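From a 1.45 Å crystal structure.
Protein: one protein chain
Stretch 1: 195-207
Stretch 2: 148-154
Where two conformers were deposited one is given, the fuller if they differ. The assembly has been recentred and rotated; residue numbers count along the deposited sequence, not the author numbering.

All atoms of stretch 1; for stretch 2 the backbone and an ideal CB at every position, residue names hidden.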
# COMPACT_ATOMS: atom_id res chain seq x y z
N GLU A 195 -13.39 -3.28 -10.65
CA GLU A 195 -12.26 -3.74 -11.44
C GLU A 195 -10.98 -3.74 -10.61
O GLU A 195 -10.20 -4.66 -10.69
CB GLU A 195 -12.12 -2.91 -12.72
CG GLU A 195 -11.12 -3.43 -13.72
CD GLU A 195 -11.41 -4.84 -14.28
OE1 GLU A 195 -12.45 -5.50 -13.97
OE2 GLU A 195 -10.52 -5.28 -15.03
N PHE A 196 -10.81 -2.74 -9.75
CA PHE A 196 -9.72 -2.74 -8.81
C PHE A 196 -9.69 -4.02 -7.97
O PHE A 196 -8.60 -4.61 -7.78
CB PHE A 196 -9.76 -1.49 -7.92
CG PHE A 196 -8.53 -1.35 -7.07
CD1 PHE A 196 -7.41 -0.73 -7.56
CD2 PHE A 196 -8.49 -1.89 -5.80
CE1 PHE A 196 -6.25 -0.64 -6.79
CE2 PHE A 196 -7.33 -1.78 -5.00
CZ PHE A 196 -6.21 -1.18 -5.52
N VAL A 197 -10.84 -4.42 -7.41
CA VAL A 197 -10.93 -5.62 -6.64
C VAL A 197 -10.65 -6.84 -7.50
O VAL A 197 -9.89 -7.73 -7.08
CB VAL A 197 -12.28 -5.73 -5.97
CG1 VAL A 197 -12.55 -7.12 -5.43
CG2 VAL A 197 -12.37 -4.69 -4.85
N ARG A 198 -11.19 -6.91 -8.70
CA ARG A 198 -11.00 -8.12 -9.52
C ARG A 198 -9.52 -8.34 -9.78
O ARG A 198 -9.00 -9.45 -9.64
CB ARG A 198 -11.75 -7.96 -10.84
CG ARG A 198 -11.79 -9.25 -11.66
CD ARG A 198 -12.49 -9.08 -13.00
NE ARG A 198 -11.72 -8.25 -13.93
CZ ARG A 198 -10.60 -8.63 -14.55
NH1 ARG A 198 -10.09 -9.84 -14.37
NH2 ARG A 198 -9.98 -7.78 -15.36
N ILE A 199 -8.82 -7.27 -10.15
CA ILE A 199 -7.41 -7.36 -10.52
C ILE A 199 -6.55 -7.65 -9.28
O ILE A 199 -5.64 -8.50 -9.31
CB ILE A 199 -6.93 -6.06 -11.21
CG1 ILE A 199 -7.58 -5.92 -12.59
CG2 ILE A 199 -5.38 -6.00 -11.29
CD1 ILE A 199 -7.55 -4.45 -13.02
N THR A 200 -6.78 -6.94 -8.16
CA THR A 200 -5.94 -7.13 -6.99
C THR A 200 -6.18 -8.48 -6.32
O THR A 200 -5.25 -9.13 -5.89
CB THR A 200 -6.04 -5.99 -5.97
OG1 THR A 200 -7.41 -5.84 -5.52
CG2 THR A 200 -5.42 -4.67 -6.54
N VAL A 201 -7.43 -8.94 -6.28
CA VAL A 201 -7.71 -10.27 -5.76
C VAL A 201 -7.04 -11.34 -6.63
O VAL A 201 -6.48 -12.32 -6.11
CB VAL A 201 -9.23 -10.51 -5.62
CG1 VAL A 201 -9.57 -12.00 -5.42
CG2 VAL A 201 -9.79 -9.67 -4.47
N ASP A 202 -7.11 -11.20 -7.95
CA ASP A 202 -6.48 -12.18 -8.81
C ASP A 202 -4.95 -12.23 -8.56
O ASP A 202 -4.36 -13.32 -8.45
CB ASP A 202 -6.75 -11.84 -10.25
CG ASP A 202 -6.23 -12.85 -11.17
OD1 ASP A 202 -6.82 -13.96 -11.27
OD2 ASP A 202 -5.19 -12.56 -11.74
N PHE A 203 -4.29 -11.07 -8.45
CA PHE A 203 -2.90 -11.03 -8.13
C PHE A 203 -2.56 -11.72 -6.81
O PHE A 203 -1.64 -12.51 -6.70
CB PHE A 203 -2.43 -9.56 -8.10
CG PHE A 203 -1.02 -9.36 -7.61
CD1 PHE A 203 0.07 -9.61 -8.42
CD2 PHE A 203 -0.76 -8.88 -6.34
CE1 PHE A 203 1.33 -9.43 -7.94
CE2 PHE A 203 0.51 -8.69 -5.89
CZ PHE A 203 1.55 -8.97 -6.70
N LEU A 204 -3.33 -11.39 -5.77
CA LEU A 204 -3.05 -11.94 -4.45
C LEU A 204 -3.30 -13.44 -4.41
O LEU A 204 -2.57 -14.18 -3.72
CB LEU A 204 -3.91 -11.23 -3.38
CG LEU A 204 -3.57 -9.79 -3.15
CD1 LEU A 204 -4.60 -9.05 -2.24
CD2 LEU A 204 -2.16 -9.65 -2.49
N ARG A 205 -4.32 -13.91 -5.11
CA ARG A 205 -4.60 -15.36 -5.11
C ARG A 205 -3.36 -16.12 -5.61
O ARG A 205 -3.03 -17.20 -5.15
CB ARG A 205 -5.84 -15.74 -5.96
CG ARG A 205 -7.27 -15.51 -5.29
CD ARG A 205 -8.46 -16.11 -6.08
NE ARG A 205 -9.78 -15.97 -5.41
CZ ARG A 205 -10.28 -16.82 -4.49
NH1 ARG A 205 -9.63 -17.90 -4.04
NH2 ARG A 205 -11.49 -16.55 -4.00
N ASN A 206 -2.65 -15.49 -6.56
CA ASN A 206 -1.63 -16.19 -7.39
C ASN A 206 -0.24 -15.86 -6.97
O ASN A 206 0.74 -16.20 -7.67
CB ASN A 206 -1.87 -15.88 -8.86
CG ASN A 206 -3.07 -16.59 -9.38
OD1 ASN A 206 -3.13 -17.79 -9.28
ND2 ASN A 206 -4.06 -15.86 -9.89
N LEU A 207 -0.14 -15.24 -5.80
CA LEU A 207 1.16 -14.84 -5.23
C LEU A 207 1.91 -16.04 -4.70
O LEU A 207 1.40 -16.83 -3.90
CB LEU A 207 0.98 -13.73 -4.16
CG LEU A 207 2.20 -12.89 -3.77
CD1 LEU A 207 2.91 -12.30 -4.93
CD2 LEU A 207 1.73 -11.76 -2.85
OXT LEU A 207 3.06 -16.30 -5.09
N UNK A 148 10.37 -9.10 -5.29
CA UNK A 148 8.98 -9.43 -5.00
C UNK A 148 8.08 -9.36 -6.22
O UNK A 148 8.30 -8.50 -7.10
CB UNK A 148 8.44 -8.49 -3.92
N UNK A 149 7.10 -10.25 -6.24
CA UNK A 149 5.97 -10.13 -7.17
C UNK A 149 5.38 -8.75 -6.91
O UNK A 149 5.08 -8.42 -5.76
CB UNK A 149 4.94 -11.24 -6.98
N UNK A 150 5.13 -8.00 -7.99
CA UNK A 150 4.65 -6.64 -7.92
C UNK A 150 3.51 -6.42 -8.91
O UNK A 150 3.63 -6.81 -10.06
CB UNK A 150 5.79 -5.66 -8.19
N UNK A 151 2.41 -5.83 -8.45
CA UNK A 151 1.33 -5.39 -9.29
C UNK A 151 1.35 -3.87 -9.32
O UNK A 151 1.29 -3.22 -8.27
CB UNK A 151 -0.01 -5.93 -8.80
N UNK A 152 1.44 -3.33 -10.53
CA UNK A 152 1.33 -1.90 -10.81
C UNK A 152 -0.03 -1.65 -11.42
O UNK A 152 -0.41 -2.27 -12.41
CB UNK A 152 2.45 -1.42 -11.74
N UNK A 153 -0.82 -0.77 -10.80
CA UNK A 153 -2.17 -0.43 -11.24
C UNK A 153 -2.19 1.02 -11.60
O UNK A 153 -1.76 1.85 -10.82
CB UNK A 153 -3.22 -0.74 -10.17
N UNK A 154 -2.72 1.35 -12.78
CA UNK A 154 -2.87 2.73 -13.20
C UNK A 154 -4.24 2.89 -13.83
O UNK A 154 -4.71 2.00 -14.53
CB UNK A 154 -1.76 3.14 -14.17

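The helix of stretch 1 runs nearly antiparallel to the strand of stretch 2, at 172° between their directions, with the axes 9.7 Å apart at their closest. Because successive side chains of an extended strand point to opposite sides, 149, 151 and 153 face the helix, and the chain's C-terminus, Leu-207, lies beside position 149.

Position 148 has no atom of stretch 1 within 5.5 Å of its ideal CB, and its CA-to-CB bond points sideways. Stretch 1 scarcely restricts the choice here. The residue is Gln-148, whose side chain leads away from the helix.

Position 149 points toward stretch 1. Its ideal CB sits 3.1 Å from CD1 of Leu-207, a tight approach, and 4.1 Å from CZ of Phe-203, so the first part of the side chain must lie against carbon. Farther out wait the terminal carboxylate of Leu-207 and the carbonyl oxygen of Asn-206, both acceptors. A long aliphatic chain ending in a positive charge would suit, lysine or arginine, whereas an acidic residue would face like charge. It is Lys-149. With chi2 to chi4 all t, the chain is extended, and NZ donates to OXT of Leu-207 at 2.9 Å, within a salt bridge, and to O of Asn-206 at 3.1 Å.

At 150 the CA-to-CB bond turns away, and the extended backbone (-135/131) readily accepts a beta-branched residue; valine, isoleucine or threonine would all fit. Thr-150 is found, its OG1 donating to O of Gln-148 at 3.1 Å.

Position 151 points back toward the helix. Its ideal CB is 3.7 Å from CD1 of Phe-203, and the methyl groups of Ile-199 and Thr-200 lie farther along. This apolar surface favours leucine, isoleucine or methionine; a charge would find no partner on it. Leu-151 places its CB over the face of the Phe-203 ring, 3.7 Å from the centroid and 6° off the normal, a CH-pi contact. Its CD2 extends to CG2 of Thr-200 at 3.7 Å and CG2 of Ile-199 at 4.0 Å.

Position 153 again points toward the helix, its ideal CB 4.5 Å from CE1 of Phe-196. A modest apolar side chain is enough to reach that ring, and beta branching suits the strand backbone (-118/131), so valine or isoleucine are good candidates. In Val-153, CG1 comes within 4.2 Å of CD1 of Phe-196.

Positions 152 and 154 lie out of reach of stretch 1, which gives no basis for choosing; they are Leu-152 and Trp-154.

Stretch 2 (148-154) QKTLLVW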
# COMPACT_ATOMS: atom_id res chain seq x y z
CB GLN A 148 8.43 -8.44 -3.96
CG GLN A 148 8.86 -8.74 -2.52
CD GLN A 148 10.25 -8.29 -2.16
OE1 GLN A 148 10.98 -7.71 -2.95
NE2 GLN A 148 10.63 -8.55 -0.92
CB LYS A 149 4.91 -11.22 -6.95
CG LYS A 149 5.32 -12.61 -7.51
CD LYS A 149 4.23 -13.70 -7.41
CE LYS A 149 4.77 -15.02 -7.92
NZ LYS A 149 3.81 -16.18 -7.85
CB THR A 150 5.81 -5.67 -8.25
OG1 THR A 150 6.85 -5.79 -7.26
CG2 THR A 150 5.39 -4.22 -8.31
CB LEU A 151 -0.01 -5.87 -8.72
CG LEU A 151 -1.30 -5.41 -9.41
CD1 LEU A 151 -1.37 -6.04 -10.78
CD2 LEU A 151 -2.53 -5.74 -8.56
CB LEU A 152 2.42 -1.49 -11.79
CG LEU A 152 3.85 -1.68 -11.31
CD1 LEU A 152 4.87 -1.44 -12.41
CD2 LEU A 152 4.22 -0.81 -10.13
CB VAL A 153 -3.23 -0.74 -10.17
CG1 VAL A 153 -4.61 -0.42 -10.71
CG2 VAL A 153 -3.17 -2.22 -9.73
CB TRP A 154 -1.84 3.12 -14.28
CG TRP A 154 -0.81 4.14 -13.91
CD1 TRP A 154 -0.85 5.51 -14.15
CD2 TRP A 154 0.45 3.88 -13.32
NE1 TRP A 154 0.29 6.08 -13.73
CE2 TRP A 154 1.12 5.12 -13.22
CE3 TRP A 154 1.07 2.73 -12.86
CZ2 TRP A 154 2.43 5.20 -12.70
CZ3 TRP A 154 2.34 2.81 -12.36
CH2 TRP A 154 3.00 4.04 -12.27
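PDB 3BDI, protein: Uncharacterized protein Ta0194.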